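Local coordinates for single-stranded DNA-binding protein (Enterobacter phage Enc34, PDB 5ODK) that binds single-stranded DNA, probably through its OB fold, and is thought to serve phage DNA replication, at residues A62-I67 / L90-G95. Residues are numbered along the deposited sequence; the frame is centred on the assembly and turned at random.
Sequences AIKKII and LFIKDG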
loop_
_atom_site.group_PDB
_atom_site.type_symbol
_atom_site.label_atom_id
_atom_site.label_comp_id
_atom_site.label_asym_id
_atom_site.label_seq_id
_atom_site.Cartn_x
_atom_site.Cartn_y
_atom_site.Cartn_z
ATOM N N ALA A 62 -0.041 -15.385 -1.969
ATOM C CA ALA A 62 -1.119 -15.543 -0.989
ATOM C C ALA A 62 -1.683 -14.221 -0.530
ATOM O O ALA A 62 -2.893 -14.058 -0.428
ATOM C CB ALA A 62 -0.647 -16.364 0.202
ATOM N N ILE A 63 -0.813 -13.257 -0.246
ATOM C CA ILE A 63 -1.324 -11.971 0.199
ATOM C C ILE A 63 -2.027 -11.240 -0.945
ATOM O O ILE A 63 -3.012 -10.554 -0.708
ATOM C CB ILE A 63 -0.253 -11.099 0.922
ATOM C CG1 ILE A 63 -0.903 -9.903 1.665
ATOM C CG2 ILE A 63 0.838 -10.680 -0.023
ATOM C CD1 ILE A 63 -1.826 -10.296 2.788
ATOM N N LYS A 64 -1.581 -11.427 -2.183
ATOM C CA LYS A 64 -2.319 -10.855 -3.299
ATOM C C LYS A 64 -3.721 -11.455 -3.390
ATOM O O LYS A 64 -4.671 -10.736 -3.645
ATOM C CB LYS A 64 -1.547 -10.974 -4.606
ATOM C CG LYS A 64 -2.103 -10.049 -5.705
ATOM C CD LYS A 64 -2.959 -10.842 -6.635
ATOM C CE LYS A 64 -3.478 -9.829 -7.668
ATOM N NZ LYS A 64 -4.431 -10.477 -8.584
ATOM N N LYS A 65 -3.832 -12.776 -3.190
ATOM C CA LYS A 65 -5.144 -13.443 -3.194
ATOM C C LYS A 65 -6.075 -12.846 -2.121
ATOM O O LYS A 65 -7.253 -12.576 -2.370
ATOM C CB LYS A 65 -4.960 -14.959 -3.035
ATOM C CG LYS A 65 -6.256 -15.721 -3.035
ATOM C CD LYS A 65 -6.048 -17.177 -3.401
ATOM C CE LYS A 65 -7.408 -17.827 -3.508
ATOM N NZ LYS A 65 -7.245 -19.145 -4.138
ATOM N N ILE A 66 -5.523 -12.617 -0.938
ATOM C CA ILE A 66 -6.278 -12.006 0.125
ATOM C C ILE A 66 -6.708 -10.590 -0.279
ATOM O O ILE A 66 -7.831 -10.166 -0.036
ATOM C CB ILE A 66 -5.426 -11.976 1.424
ATOM C CG1 ILE A 66 -5.346 -13.397 2.018
ATOM C CG2 ILE A 66 -6.029 -11.013 2.436
ATOM C CD1 ILE A 66 -4.367 -13.579 3.155
ATOM N N ILE A 67 -5.780 -9.834 -0.864
ATOM C CA ILE A 67 -6.120 -8.474 -1.330
ATOM C C ILE A 67 -7.283 -8.518 -2.313
ATOM O O ILE A 67 -8.227 -7.722 -2.173
ATOM C CB ILE A 67 -4.873 -7.791 -1.952
ATOM C CG1 ILE A 67 -3.909 -7.377 -0.850
ATOM C CG2 ILE A 67 -5.274 -6.580 -2.797
ATOM C CD1 ILE A 67 -2.516 -7.053 -1.352
ATOM N N LEU A 90 -8.844 -0.021 -9.773
ATOM C CA LEU A 90 -8.414 -0.586 -8.491
ATOM C C LEU A 90 -7.039 -0.044 -8.090
ATOM O O LEU A 90 -6.224 0.311 -8.933
ATOM C CB LEU A 90 -8.333 -2.129 -8.579
ATOM C CG LEU A 90 -9.585 -2.861 -8.992
ATOM C CD1 LEU A 90 -9.291 -4.357 -9.119
ATOM C CD2 LEU A 90 -10.735 -2.568 -8.056
ATOM N N PHE A 91 -6.776 -0.107 -6.790
ATOM C CA PHE A 91 -5.483 0.364 -6.263
ATOM C C PHE A 91 -4.321 -0.575 -6.568
ATOM O O PHE A 91 -3.179 -0.227 -6.264
ATOM C CB PHE A 91 -5.562 0.604 -4.743
ATOM C CG PHE A 91 -5.800 -0.630 -3.900
ATOM C CD1 PHE A 91 -4.761 -1.453 -3.554
ATOM C CD2 PHE A 91 -7.072 -0.935 -3.421
ATOM C CE1 PHE A 91 -4.960 -2.564 -2.759
ATOM C CE2 PHE A 91 -7.281 -2.037 -2.619
ATOM C CZ PHE A 91 -6.210 -2.840 -2.263
ATOM N N ILE A 92 -4.608 -1.783 -7.075
ATOM C CA ILE A 92 -3.565 -2.771 -7.369
ATOM C C ILE A 92 -3.609 -3.047 -8.865
ATOM O O ILE A 92 -4.676 -3.279 -9.418
ATOM C CB ILE A 92 -3.696 -4.036 -6.526
ATOM C CG1 ILE A 92 -2.545 -5.020 -6.806
ATOM C CG2 ILE A 92 -5.062 -4.710 -6.677
ATOM C CD1 ILE A 92 -2.410 -6.140 -5.782
ATOM N N LYS A 93 -2.448 -3.013 -9.502
ATOM C CA LYS A 93 -2.300 -3.188 -10.927
ATOM C C LYS A 93 -1.163 -4.157 -11.237
ATOM O O LYS A 93 -0.335 -4.477 -10.372
ATOM C CB LYS A 93 -2.067 -1.814 -11.618
ATOM C CG LYS A 93 -3.312 -0.934 -11.570
ATOM C CD LYS A 93 -3.250 0.440 -12.237
ATOM C CE LYS A 93 -4.658 1.033 -12.310
ATOM N NZ LYS A 93 -4.618 2.371 -12.921
ATOM N N ASP A 94 -1.156 -4.679 -12.459
ATOM C CA ASP A 94 -0.187 -5.679 -12.887
ATOM C C ASP A 94 1.032 -4.988 -13.516
ATOM O O ASP A 94 0.934 -4.391 -14.592
ATOM C CB ASP A 94 -0.877 -6.615 -13.881
ATOM C CG ASP A 94 -0.001 -7.763 -14.326
ATOM O OD1 ASP A 94 1.231 -7.714 -14.192
ATOM O OD2 ASP A 94 -0.573 -8.697 -14.892
ATOM N N GLY A 95 2.170 -5.057 -12.829
ATOM C CA GLY A 95 3.373 -4.447 -13.328
ATOM C C GLY A 95 3.880 -4.935 -14.671
ATOM O O GLY A 95 4.577 -4.235 -15.374
#
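Ile67 of helix 61-76 meets both Phe91 and Ile92 through one atom, its CG2 methyl. That methyl lies 3.9 Å from Phe91 CZ and 4.0 Å from Phe91 CE1, so it meets the CE1-CZ side of the ring, and the two side chains run at a slant to one another. Ile92 meets the same methyl with CD1, the end of its CG1 branch, at 4.2 Å from Ile67 CG2. The first torsion of Ile92 (chi1 -177°) sets CG1 anti to the backbone N, and the extended chi2 of 166° carries CD1 out to the helix. There CD1 also reaches Lys64, one helical turn before Ile67, with 3.9 Å to Lys64 CG. Lys64 touches with CG, well short of its ammonium; a bend at chi2 (-101°) turns the rest of the chain, whose NZ forms a salt bridge with Asp68 and which makes a cation-pi interaction with Trp109. Strand 108-115, which pairs with strand 92-94, supplies Trp109 and Ile111 against Ile92, while Ile23 and Val25 of strand 23-26 cover Ile67. The contact thus joins the helix to an edge strand of the curled OB-type sheet. No hydrogen bond crosses it and 163 Å² is buried in total, which implies cohesion by dispersion and exclusion of water; the ammonium is paired with Asp68 and Trp109 outside the apolar contact, so its charge probably costs the packing little.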